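Local coordinates for protein geranyltranstransferase (Legionella pneumophila subsp. pneumophila, PDB 3LOM) that probably catalyses magnesium-dependent chain elongation of isoprenyl diphosphates to farnesyl diphosphate, and possibly geranylgeranyl diphosphate, in isoprene biosynthesis, at residues A[199-204]-A[210-215]; A[93-98]-A[166-171]; A[40-45]-A[121-126]; A[230-235]-A[265-270]. All coordinates share one frame; numbering follows the deposited sequence.

Contact 1 (A[199-204]-A[210-215])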
loop_
_atom_site.group_PDB
_atom_site.type_symbol
_atom_site.label_atom_id
_atom_site.label_comp_id
_atom_site.label_asym_id
_atom_site.label_seq_id
_atom_site.Cartn_x
_atom_site.Cartn_y
_atom_site.Cartn_z
ATOM N N MET A 199 4.715 11.374 12.567
ATOM C CA MET A 199 3.412 11.772 12.003
ATOM C C MET A 199 2.695 12.773 12.923
ATOM O O MET A 199 2.041 13.699 12.444
ATOM C CB MET A 199 2.521 10.557 11.707
ATOM C CG MET A 199 2.829 9.851 10.383
ATOM S SD MET A 199 1.831 8.379 10.024
ATOM C CE MET A 199 2.351 7.412 11.346
ATOM N N VAL A 200 2.848 12.579 14.235
ATOM C CA VAL A 200 2.339 13.498 15.254
ATOM C C VAL A 200 3.015 14.876 15.140
ATOM O O VAL A 200 2.345 15.910 15.228
ATOM C CB VAL A 200 2.462 12.862 16.686
ATOM C CG1 VAL A 200 2.591 13.910 17.783
ATOM C CG2 VAL A 200 1.269 11.953 16.973
ATOM N N LEU A 201 4.329 14.878 14.896
ATOM C CA LEU A 201 5.108 16.113 14.726
ATOM C C LEU A 201 4.751 16.896 13.465
ATOM O O LEU A 201 4.806 18.126 13.462
ATOM C CB LEU A 201 6.610 15.818 14.746
ATOM C CG LEU A 201 7.223 15.574 16.128
ATOM C CD1 LEU A 201 8.577 14.898 15.993
ATOM C CD2 LEU A 201 7.330 16.868 16.946
ATOM N N ALA A 202 4.368 16.187 12.407
ATOM C CA ALA A 202 4.007 16.828 11.144
ATOM C C ALA A 202 2.615 17.481 11.172
ATOM O O ALA A 202 2.193 18.092 10.186
ATOM C CB ALA A 202 4.131 15.838 9.988
ATOM N N ALA A 203 1.918 17.356 12.302
ATOM C CA ALA A 203 0.633 18.031 12.513
ATOM C C ALA A 203 0.783 19.513 12.879
ATOM O O ALA A 203 -0.167 20.286 12.732
ATOM C CB ALA A 203 -0.175 17.313 13.570
ATOM N N GLN A 204 1.968 19.906 13.351
ATOM C CA GLN A 204 2.218 21.295 13.759
ATOM C C GLN A 204 3.157 22.027 12.799
ATOM O O GLN A 204 4.022 21.415 12.168
ATOM C CB GLN A 204 2.773 21.374 15.186
ATOM C CG GLN A 204 2.270 20.310 16.155
ATOM C CD GLN A 204 0.883 20.591 16.709
ATOM O OE1 GLN A 204 -0.126 20.420 16.021
ATOM N NE2 GLN A 204 0.826 20.996 17.973
ATOM N N GLN A 210 13.957 21.190 20.110
ATOM C CA GLN A 210 14.275 20.532 21.373
ATOM C C GLN A 210 13.180 19.537 21.731
ATOM O O GLN A 210 13.432 18.545 22.419
ATOM C CB GLN A 210 14.444 21.565 22.495
ATOM C CG GLN A 210 15.737 22.397 22.424
ATOM C CD GLN A 210 15.741 23.440 21.300
ATOM O OE1 GLN A 210 16.663 23.482 20.484
ATOM N NE2 GLN A 210 14.704 24.273 21.253
ATOM N N ILE A 211 11.965 19.827 21.267
ATOM C CA ILE A 211 10.825 18.923 21.414
ATOM C C ILE A 211 10.955 17.758 20.426
ATOM O O ILE A 211 10.882 16.595 20.834
ATOM C CB ILE A 211 9.456 19.670 21.246
ATOM C CG1 ILE A 211 9.213 20.671 22.391
ATOM C CG2 ILE A 211 8.291 18.692 21.142
ATOM C CD1 ILE A 211 9.334 20.107 23.811
ATOM N N LYS A 212 11.162 18.089 19.147
ATOM C CA LYS A 212 11.389 17.117 18.069
ATOM C C LYS A 212 12.422 16.061 18.441
ATOM O O LYS A 212 12.141 14.865 18.392
ATOM C CB LYS A 212 11.833 17.826 16.784
ATOM C CG LYS A 212 10.759 18.671 16.106
ATOM C CD LYS A 212 11.294 19.294 14.824
ATOM C CE LYS A 212 10.252 20.175 14.159
ATOM N NZ LYS A 212 10.749 20.755 12.879
ATOM N N SER A 213 13.602 16.522 18.848
ATOM C CA SER A 213 14.708 15.651 19.245
ATOM C C SER A 213 14.415 14.788 20.477
ATOM O O SER A 213 14.964 13.692 20.610
ATOM C CB SER A 213 15.969 16.486 19.482
ATOM O OG SER A 213 16.839 15.844 20.397
ATOM N N ALA A 214 13.567 15.287 21.374
ATOM C CA ALA A 214 13.195 14.551 22.582
ATOM C C ALA A 214 12.253 13.383 22.277
ATOM O O ALA A 214 12.338 12.328 22.912
ATOM C CB ALA A 214 12.577 15.485 23.620
ATOM N N LEU A 215 11.360 13.574 21.307
ATOM C CA LEU A 215 10.449 12.509 20.887
ATOM C C LEU A 215 11.220 11.449 20.103
ATOM O O LEU A 215 11.142 10.253 20.418
ATOM C CB LEU A 215 9.281 13.067 20.064
ATOM C CG LEU A 215 8.234 13.920 20.797
ATOM C CD1 LEU A 215 7.211 14.462 19.820
ATOM C CD2 LEU A 215 7.535 13.146 21.917
#

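Contact 2 (A[93-98]-A[166-171])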
loop_
_atom_site.group_PDB
_atom_site.type_symbol
_atom_site.label_atom_id
_atom_site.label_comp_id
_atom_site.label_asym_id
_atom_site.label_seq_id
_atom_site.Cartn_x
_atom_site.Cartn_y
_atom_site.Cartn_z
ATOM N N PRO A 93 2.957 -18.698 5.107
ATOM C CA PRO A 93 3.944 -19.794 5.044
ATOM C C PRO A 93 5.235 -19.488 4.281
ATOM O O PRO A 93 6.272 -20.081 4.581
ATOM C CB PRO A 93 3.168 -20.932 4.354
ATOM C CG PRO A 93 1.755 -20.679 4.732
ATOM C CD PRO A 93 1.622 -19.170 4.681
ATOM N N ALA A 94 5.162 -18.567 3.319
ATOM C CA ALA A 94 6.336 -18.091 2.575
ATOM C C ALA A 94 7.312 -17.295 3.438
ATOM O O ALA A 94 8.483 -17.156 3.081
ATOM C CB ALA A 94 5.901 -17.242 1.401
ATOM N N MET A 95 6.825 -16.758 4.557
ATOM C CA MET A 95 7.644 -15.926 5.429
ATOM C C MET A 95 7.831 -16.513 6.829
ATOM O O MET A 95 8.570 -17.479 6.985
ATOM C CB MET A 95 7.104 -14.494 5.466
ATOM C CG MET A 95 7.156 -13.812 4.099
ATOM S SD MET A 95 7.322 -12.030 4.198
ATOM C CE MET A 95 6.406 -11.657 2.755
ATOM N N ASP A 96 7.187 -15.946 7.848
ATOM C CA ASP A 96 7.386 -16.450 9.219
ATOM C C ASP A 96 6.656 -17.766 9.500
ATOM O O ASP A 96 7.003 -18.443 10.461
ATOM C CB ASP A 96 7.014 -15.413 10.285
ATOM C CG ASP A 96 7.794 -14.111 10.155
ATOM O OD1 ASP A 96 8.907 -14.117 9.589
ATOM O OD2 ASP A 96 7.287 -13.071 10.640
ATOM N N ASN A 97 5.661 -18.109 8.668
ATOM C CA ASN A 97 4.895 -19.375 8.768
ATOM C C ASN A 97 4.237 -19.581 10.150
ATOM O O ASN A 97 4.472 -20.584 10.838
ATOM C CB ASN A 97 5.769 -20.575 8.332
ATOM C CG ASN A 97 4.989 -21.892 8.209
ATOM O OD1 ASN A 97 5.492 -22.944 8.595
ATOM N ND2 ASN A 97 3.777 -21.838 7.670
ATOM N N ASP A 98 3.429 -18.607 10.558
ATOM C CA ASP A 98 2.749 -18.673 11.850
ATOM C C ASP A 98 1.310 -19.177 11.712
ATOM O O ASP A 98 0.476 -18.540 11.062
ATOM C CB ASP A 98 2.804 -17.316 12.558
ATOM C CG ASP A 98 4.223 -16.919 12.939
ATOM O OD1 ASP A 98 5.034 -17.821 13.231
ATOM O OD2 ASP A 98 4.533 -15.709 12.941
ATOM N N LEU A 166 15.453 -8.649 4.609
ATOM C CA LEU A 166 16.771 -8.914 5.195
ATOM C C LEU A 166 16.667 -9.723 6.483
ATOM O O LEU A 166 17.575 -10.492 6.805
ATOM C CB LEU A 166 17.559 -7.617 5.433
ATOM C CG LEU A 166 18.122 -6.895 4.205
ATOM C CD1 LEU A 166 18.524 -5.479 4.560
ATOM C CD2 LEU A 166 19.296 -7.642 3.584
ATOM N N ASP A 167 15.558 -9.558 7.207
ATOM C CA ASP A 167 15.283 -10.370 8.394
ATOM C C ASP A 167 15.160 -11.852 8.020
ATOM O O ASP A 167 15.624 -12.719 8.745
ATOM C CB ASP A 167 14.009 -9.887 9.094
ATOM C CG ASP A 167 13.787 -10.542 10.446
ATOM O OD1 ASP A 167 13.956 -9.856 11.469
ATOM O OD2 ASP A 167 13.425 -11.733 10.495
ATOM N N LEU A 168 14.535 -12.129 6.884
ATOM C CA LEU A 168 14.363 -13.495 6.429
ATOM C C LEU A 168 15.629 -14.086 5.808
ATOM O O LEU A 168 16.001 -15.211 6.131
ATOM C CB LEU A 168 13.193 -13.584 5.453
ATOM C CG LEU A 168 11.819 -13.336 6.076
ATOM C CD1 LEU A 168 10.780 -13.275 4.984
ATOM C CD2 LEU A 168 11.460 -14.392 7.137
ATOM N N SER A 169 16.291 -13.332 4.933
ATOM C CA SER A 169 17.456 -13.854 4.211
ATOM C C SER A 169 18.749 -13.905 5.029
ATOM O O SER A 169 19.477 -14.898 4.961
ATOM C CB SER A 169 17.675 -13.112 2.886
ATOM O OG SER A 169 17.990 -11.746 3.101
ATOM N N GLU A 170 19.029 -12.856 5.806
ATOM C CA GLU A 170 20.325 -12.760 6.507
ATOM C C GLU A 170 20.382 -13.431 7.872
ATOM O O GLU A 170 21.411 -14.009 8.222
ATOM C CB GLU A 170 20.811 -11.309 6.641
ATOM C CG GLU A 170 20.842 -10.520 5.350
ATOM C CD GLU A 170 21.469 -11.285 4.200
ATOM O OE1 GLU A 170 20.758 -11.537 3.200
ATOM O OE2 GLU A 170 22.665 -11.637 4.296
ATOM N N LEU A 171 19.295 -13.354 8.641
ATOM C CA LEU A 171 19.278 -13.864 10.024
ATOM C C LEU A 171 19.385 -15.385 10.125
ATOM O O LEU A 171 19.687 -15.916 11.197
ATOM C CB LEU A 171 18.046 -13.362 10.787
ATOM C CG LEU A 171 18.165 -12.184 11.766
ATOM C CD1 LEU A 171 18.944 -11.004 11.198
ATOM C CD2 LEU A 171 16.784 -11.734 12.228
#

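Contact 3 (A[40-45]-A[121-126])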
loop_
_atom_site.group_PDB
_atom_site.type_symbol
_atom_site.label_atom_id
_atom_site.label_comp_id
_atom_site.label_asym_id
_atom_site.label_seq_id
_atom_site.Cartn_x
_atom_site.Cartn_y
_atom_site.Cartn_z
ATOM N N SER A 40 -15.227 -9.486 6.096
ATOM C CA SER A 40 -15.133 -10.468 7.167
ATOM C C SER A 40 -13.693 -10.631 7.664
ATOM O O SER A 40 -13.444 -10.628 8.872
ATOM C CB SER A 40 -15.720 -11.814 6.738
ATOM O OG SER A 40 -15.595 -12.765 7.783
ATOM N N ALA A 41 -12.748 -10.775 6.740
ATOM C CA ALA A 41 -11.350 -10.985 7.127
ATOM C C ALA A 41 -10.681 -9.744 7.698
ATOM O O ALA A 41 -9.913 -9.845 8.655
ATOM C CB ALA A 41 -10.554 -11.556 5.993
ATOM N N LEU A 42 -10.996 -8.580 7.133
ATOM C CA LEU A 42 -10.627 -7.292 7.743
ATOM C C LEU A 42 -10.971 -7.219 9.225
ATOM O O LEU A 42 -10.121 -6.896 10.049
ATOM C CB LEU A 42 -11.331 -6.133 7.029
ATOM C CG LEU A 42 -10.692 -5.552 5.770
ATOM C CD1 LEU A 42 -11.709 -4.732 5.009
ATOM C CD2 LEU A 42 -9.509 -4.688 6.149
ATOM N N HIS A 43 -12.228 -7.521 9.551
ATOM C CA HIS A 43 -12.713 -7.473 10.924
ATOM C C HIS A 43 -12.080 -8.541 11.803
ATOM O O HIS A 43 -11.829 -8.300 12.978
ATOM C CB HIS A 43 -14.242 -7.566 10.954
ATOM C CG HIS A 43 -14.924 -6.291 10.570
ATOM N ND1 HIS A 43 -15.393 -6.044 9.299
ATOM C CD2 HIS A 43 -15.190 -5.176 11.291
ATOM C CE1 HIS A 43 -15.930 -4.837 9.255
ATOM N NE2 HIS A 43 -15.822 -4.289 10.452
ATOM N N TYR A 44 -11.816 -9.715 11.235
ATOM C CA TYR A 44 -11.136 -10.785 11.970
ATOM C C TYR A 44 -9.713 -10.385 12.364
ATOM O O TYR A 44 -9.270 -10.615 13.499
ATOM C CB TYR A 44 -11.095 -12.079 11.156
ATOM C CG TYR A 44 -10.396 -13.212 11.880
ATOM C CD1 TYR A 44 -11.054 -13.932 12.875
ATOM C CD2 TYR A 44 -9.072 -13.558 11.579
ATOM C CE1 TYR A 44 -10.424 -14.962 13.554
ATOM C CE2 TYR A 44 -8.423 -14.588 12.263
ATOM C CZ TYR A 44 -9.113 -15.285 13.248
ATOM O OH TYR A 44 -8.509 -16.309 13.930
ATOM N N ALA A 45 -9.003 -9.795 11.410
ATOM C CA ALA A 45 -7.604 -9.445 11.601
ATOM C C ALA A 45 -7.415 -8.241 12.523
ATOM O O ALA A 45 -6.542 -8.260 13.388
ATOM C CB ALA A 45 -6.946 -9.206 10.262
ATOM N N ASP A 121 -3.032 -6.454 1.454
ATOM C CA ASP A 121 -2.950 -5.480 0.360
ATOM C C ASP A 121 -3.936 -4.331 0.510
ATOM O O ASP A 121 -3.568 -3.178 0.318
ATOM C CB ASP A 121 -3.183 -6.163 -0.987
ATOM C CG ASP A 121 -2.002 -6.982 -1.438
ATOM O OD1 ASP A 121 -0.978 -7.005 -0.720
ATOM O OD2 ASP A 121 -2.099 -7.604 -2.518
ATOM N N GLY A 122 -5.190 -4.653 0.843
ATOM C CA GLY A 122 -6.231 -3.642 1.036
ATOM C C GLY A 122 -6.046 -2.772 2.267
ATOM O O GLY A 122 -6.360 -1.580 2.229
ATOM N N MET A 123 -5.546 -3.361 3.358
ATOM C CA MET A 123 -5.239 -2.600 4.575
ATOM C C MET A 123 -4.180 -1.528 4.311
ATOM O O MET A 123 -4.339 -0.386 4.756
ATOM C CB MET A 123 -4.784 -3.505 5.725
ATOM C CG MET A 123 -5.897 -4.166 6.514
ATOM S SD MET A 123 -5.286 -5.044 7.966
ATOM C CE MET A 123 -6.757 -5.955 8.388
ATOM N N GLN A 124 -3.117 -1.894 3.581
ATOM C CA GLN A 124 -2.067 -0.940 3.220
ATOM C C GLN A 124 -2.661 0.260 2.500
ATOM O O GLN A 124 -2.413 1.399 2.895
ATOM C CB GLN A 124 -0.933 -1.574 2.382
ATOM C CG GLN A 124 0.006 -0.511 1.748
ATOM C CD GLN A 124 1.409 -0.996 1.392
ATOM O OE1 GLN A 124 2.386 -0.284 1.642
ATOM N NE2 GLN A 124 1.517 -2.189 0.792
ATOM N N ALA A 125 -3.460 -0.008 1.467
ATOM C CA ALA A 125 -4.176 1.043 0.752
ATOM C C ALA A 125 -5.153 1.823 1.650
ATOM O O ALA A 125 -5.281 3.041 1.497
ATOM C CB ALA A 125 -4.897 0.471 -0.450
ATOM N N LEU A 126 -5.821 1.133 2.582
ATOM C CA LEU A 126 -6.818 1.788 3.445
ATOM C C LEU A 126 -6.196 2.830 4.365
ATOM O O LEU A 126 -6.721 3.939 4.480
ATOM C CB LEU A 126 -7.660 0.788 4.258
ATOM C CG LEU A 126 -8.810 1.424 5.071
ATOM C CD1 LEU A 126 -9.792 2.196 4.180
ATOM C CD2 LEU A 126 -9.548 0.422 5.958
#

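Contact 4 (A[230-235]-A[265-270])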
loop_
_atom_site.group_PDB
_atom_site.type_symbol
_atom_site.label_atom_id
_atom_site.label_comp_id
_atom_site.label_asym_id
_atom_site.label_seq_id
_atom_site.Cartn_x
_atom_site.Cartn_y
_atom_site.Cartn_z
ATOM N N ASP A 230 11.928 -8.873 23.249
ATOM C CA ASP A 230 11.380 -10.025 22.521
ATOM C C ASP A 230 12.381 -11.168 22.399
ATOM O O ASP A 230 12.024 -12.323 22.614
ATOM C CB ASP A 230 10.860 -9.608 21.140
ATOM C CG ASP A 230 9.603 -8.753 21.223
ATOM O OD1 ASP A 230 9.190 -8.188 20.186
ATOM O OD2 ASP A 230 9.032 -8.636 22.329
ATOM N N ASP A 231 13.633 -10.836 22.084
ATOM C CA ASP A 231 14.716 -11.824 22.017
ATOM C C ASP A 231 15.078 -12.372 23.399
ATOM O O ASP A 231 15.404 -13.554 23.536
ATOM C CB ASP A 231 15.950 -11.226 21.334
ATOM C CG ASP A 231 15.714 -10.911 19.860
ATOM O OD1 ASP A 231 14.645 -11.269 19.316
ATOM O OD2 ASP A 231 16.612 -10.307 19.237
ATOM N N TYR A 232 14.996 -11.508 24.411
ATOM C CA TYR A 232 15.240 -11.878 25.806
ATOM C C TYR A 232 14.166 -12.823 26.335
ATOM O O TYR A 232 14.473 -13.770 27.059
ATOM C CB TYR A 232 15.316 -10.623 26.686
ATOM C CG TYR A 232 15.533 -10.883 28.165
ATOM C CD1 TYR A 232 16.766 -11.326 28.645
ATOM C CD2 TYR A 232 14.507 -10.667 29.087
ATOM C CE1 TYR A 232 16.967 -11.563 30.003
ATOM C CE2 TYR A 232 14.699 -10.899 30.445
ATOM C CZ TYR A 232 15.929 -11.344 30.896
ATOM O OH TYR A 232 16.118 -11.571 32.239
ATOM N N LEU A 233 12.916 -12.549 25.968
ATOM C CA LEU A 233 11.765 -13.325 26.426
ATOM C C LEU A 233 11.785 -14.757 25.892
ATOM O O LEU A 233 12.032 -15.688 26.658
ATOM C CB LEU A 233 10.449 -12.616 26.071
ATOM C CG LEU A 233 9.726 -11.716 27.089
ATOM C CD1 LEU A 233 10.653 -10.888 27.980
ATOM C CD2 LEU A 233 8.725 -10.813 26.370
ATOM N N ASP A 234 11.588 -14.929 24.582
ATOM C CA ASP A 234 11.468 -16.273 23.990
ATOM C C ASP A 234 12.751 -17.127 23.939
ATOM O O ASP A 234 12.783 -18.160 23.266
ATOM C CB ASP A 234 10.732 -16.248 22.631
ATOM C CG ASP A 234 11.405 -15.360 21.591
ATOM O OD1 ASP A 234 12.592 -15.577 21.264
ATOM O OD2 ASP A 234 10.720 -14.458 21.069
ATOM N N LEU A 235 13.794 -16.702 24.648
ATOM C CA LEU A 235 14.917 -17.588 24.946
ATOM C C LEU A 235 14.900 -17.999 26.419
ATOM O O LEU A 235 15.013 -19.185 26.734
ATOM C CB LEU A 235 16.268 -16.964 24.562
ATOM C CG LEU A 235 17.457 -17.942 24.478
ATOM C CD1 LEU A 235 18.311 -17.682 23.255
ATOM C CD2 LEU A 235 18.330 -17.939 25.731
ATOM N N GLN A 265 24.227 -9.188 30.197
ATOM C CA GLN A 265 24.499 -8.117 29.238
ATOM C C GLN A 265 23.214 -7.607 28.609
ATOM O O GLN A 265 23.017 -6.393 28.493
ATOM C CB GLN A 265 25.432 -8.602 28.127
ATOM C CG GLN A 265 26.890 -8.739 28.523
ATOM C CD GLN A 265 27.708 -9.387 27.430
ATOM O OE1 GLN A 265 27.584 -10.585 27.173
ATOM N NE2 GLN A 265 28.548 -8.596 26.772
ATOM N N LEU A 266 22.353 -8.540 28.205
ATOM C CA LEU A 266 21.079 -8.196 27.590
ATOM C C LEU A 266 20.202 -7.453 28.584
ATOM O O LEU A 266 19.652 -6.410 28.241
ATOM C CB LEU A 266 20.368 -9.437 27.036
ATOM C CG LEU A 266 19.079 -9.278 26.213
ATOM C CD1 LEU A 266 19.078 -8.070 25.269
ATOM C CD2 LEU A 266 18.835 -10.548 25.434
ATOM N N GLU A 267 20.118 -7.979 29.809
ATOM C CA GLU A 267 19.384 -7.355 30.917
ATOM C C GLU A 267 19.774 -5.899 31.145
ATOM O O GLU A 267 18.907 -5.047 31.353
ATOM C CB GLU A 267 19.599 -8.139 32.212
ATOM C CG GLU A 267 18.648 -9.308 32.407
ATOM C CD GLU A 267 19.120 -10.288 33.472
ATOM O OE1 GLU A 267 19.934 -9.896 34.340
ATOM O OE2 GLU A 267 18.674 -11.456 33.439
ATOM N N GLU A 268 21.076 -5.619 31.096
ATOM C CA GLU A 268 21.561 -4.254 31.253
ATOM C C GLU A 268 21.285 -3.410 30.013
ATOM O O GLU A 268 20.926 -2.242 30.142
ATOM C CB GLU A 268 23.047 -4.227 31.630
ATOM C CG GLU A 268 23.559 -2.859 32.112
ATOM C CD GLU A 268 22.939 -2.404 33.430
ATOM O OE1 GLU A 268 22.582 -3.262 34.264
ATOM O OE2 GLU A 268 22.812 -1.178 33.636
ATOM N N GLU A 269 21.428 -4.005 28.827
ATOM C CA GLU A 269 21.060 -3.333 27.572
ATOM C C GLU A 269 19.595 -2.889 27.589
ATOM O O GLU A 269 19.300 -1.747 27.223
ATOM C CB GLU A 269 21.345 -4.219 26.353
ATOM C CG GLU A 269 22.799 -4.224 25.894
ATOM C CD GLU A 269 23.123 -3.144 24.863
ATOM O OE1 GLU A 269 22.224 -2.371 24.469
ATOM O OE2 GLU A 269 24.295 -3.063 24.441
ATOM N N ILE A 270 18.702 -3.785 28.033
ATOM C CA ILE A 270 17.291 -3.451 28.300
ATOM C C ILE A 270 17.198 -2.235 29.228
ATOM O O ILE A 270 16.543 -1.243 28.899
ATOM C CB ILE A 270 16.495 -4.616 28.988
ATOM C CG1 ILE A 270 16.746 -5.983 28.332
ATOM C CG2 ILE A 270 14.998 -4.294 29.077
ATOM C CD1 ILE A 270 15.902 -6.318 27.134
#

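Contact 1 (A[199-204]-A[210-215])
L201 and K212 bring the two backbones closest, with 7.2 Å between their CA atoms, where the last turn of helix 178-201 faces an early turn of helix 209-236. The two helices run broadly antiparallel as a helical hairpin. A type I turn from L201 to Q204 begins the reversal, and the weak bond from Q204 N to L201 O (3.4 Å) spans it. Across the gap the contact is wholly apolar. The isobutyl group of L201 reaches over the surface of the second helix and lodges against two residues one turn apart. Its CD2 lies 3.8 Å from CD1 of L215 and 4.0 Å from CG of K212, while its CD1 comes within 4.1 Å of the CA of K212. K212 thus offers its aliphatic root; with CG beside the backbone N (chi1 -69°) and an extended chain beyond, its amine is carried away from the leucines. L215 touches L201 through one methyl, CD1, at an oblique angle. Outside the hairpin, M199 packs on helices 69-91 and 141-155, V200 rests on L72 of helix 69-91, and A214 O accepts a hydrogen bond from S280 OG, next to helix 263-279.

Contact 2 (A[93-98]-A[166-171])
L168 projects from helix 160-169 and lays its two methyl branches on two consecutive residues of the loop 93-98, meeting each side chain at about a right angle. CD1 takes the methionine: it lies 3.8 Å from SD of M95, the same distance from CG and 3.9 Å from CB, so the methyl sits against the flank of the thioether chain and not at its end. M95 permits this because its CG stands beside the backbone N (chi1 -63°) and the bend at chi3 carries CE away from L168. CD2 takes the aspartate, approaching OD1 of D96 at 3.6 Å, a van der Waals contact of methyl with carboxylate oxygen. No hydrogen bond joins the two segments. D96 is the last aspartate of the DDxxxxD sequence that begins at D90 and D91, the first aspartate-rich motif of the FPP/GGPP synthase family, whose carboxylates in relatives bind the magnesium ions of the diphosphate substrate. Backbone hydrogen bonds tie D96 to D90 and D98 to D91, folding the loop back on the end of helix 69-91. A weak hydrogen bond links D96 OD1 to Q164 NE2, one turn before L168. D167 OD2 stands 5.2 Å from D96 OD1, a second acidic group close by but not touching. On the dimer side, M95 packs on L118 of the second subunit and L168 on its A114.

Contact 3 (A[40-45]-A[121-126])
L42 of helix 36-46 and M123 of helix 113-135 meet within the all-helical isoprenoid synthase fold, where the short second helix of the chain packs on a long helix; their CA atoms are 7.8 Å apart, the shortest such spacing between the two segments. The interactions across this interface are apolar. The side chains of L42 and M123 point in opposite senses and slide past one another, so that one methyl of L42 lies along the length of the methionine chain. CD2 of L42 lies 3.7 Å from CG of M123 and 3.8 Å from its CE, and one leucine methyl therefore bridges two carbons on either side of the sulfur. M123 can present this length because its chain is extended beyond CG (chi2 -173°, chi3 -168°), reaching across to the opposing helix. A45, one turn after L42, supplies the second apolar point, and I88 and C84 of helix 69-91 continue the packing beside A45 and M123 respectively.

Polar interactions lie outside this seam. Y44 donates its hydroxyl to P105 O, its ring makes a cation-pi contact with K104, and the amine of K104 also bonds to Y44 O. On helix 113-135 the polar face serves the dimer: D121 OD2 bonds to H89 ND1 of the second subunit, Q124 NE2 bonds to D121 O of the second subunit, and D121 O to Q124 NE2 of that subunit. Back at the apolar seam, the methyl CE of M123 finishes 3.8 Å from CB of A45, with L42 CD2 approaching it from another side.

Contact 4 (A[230-235]-A[265-270])
Y232 OH donates to E267 OE2 at 2.8 Å, the hydrogen bond that joins helix 209-236 to helix 263-279 here. The phenol meets OE2 on the anti side, 25° out of the carboxylate plane, and the ring and carboxylate planes stand 84° apart, so the carboxylate is turned almost perpendicular to the ring. The reach comes from the glutamate, extended beyond CG, and from the tyrosine, whose chi1 near 180° sets the ring anti to the backbone N and extends it toward helix 263-279. E267 also supports the ring by its aliphatic part: its CG lies 3.7 Å from CE1 of Y232, approaching obliquely. L266 works at the other end of the tyrosine, with CD2 at the ring edge, 3.7 Å from CB of Y232, and its CG 3.9 Å from CD1 of the ring. I270 adds a looser touch, CD1 at 4.4 Å from Y232 CB. The ring is thus flanked by leucine near its root and glutamate near its hydroxyl. The axes of the two segments approach to 10.7 Å at 141°, antiparallel but well tilted, with the tyrosine side chain between them. D230, D231 and D234 form the DDxxD sequence, the second aspartate-rich motif of this family, which in relatives binds magnesium; Y232 lies inside it but points toward helix 263-279, whereas the CB of D230 points away from that helix. Around the pair, Y232 packs on S302 of helix 289-303 and meets the ring of Y236, while L266 and I270 rest on M228 of helix 209-236.

How the contacts relate
Contacts 2 and 4 carry the two aspartate-rich motifs, and they are the closest pair, nearest atoms about 7 Å apart and centres 21 Å, consistent with the motifs lining the two sides of one diphosphate-magnesium pocket, as in relatives. Contact 1 lies far from this site: its centre is 33 Å from that of contact 2, on the opposite side of the chain's centre. Yet it shares helix 209-236 with contact 4, 29 Å away between centres, so this one helix runs from the hairpin turn to the second motif. Contacts 2 and 3, centres 22 Å apart, both border the second subunit, and their segments alternate along the chain.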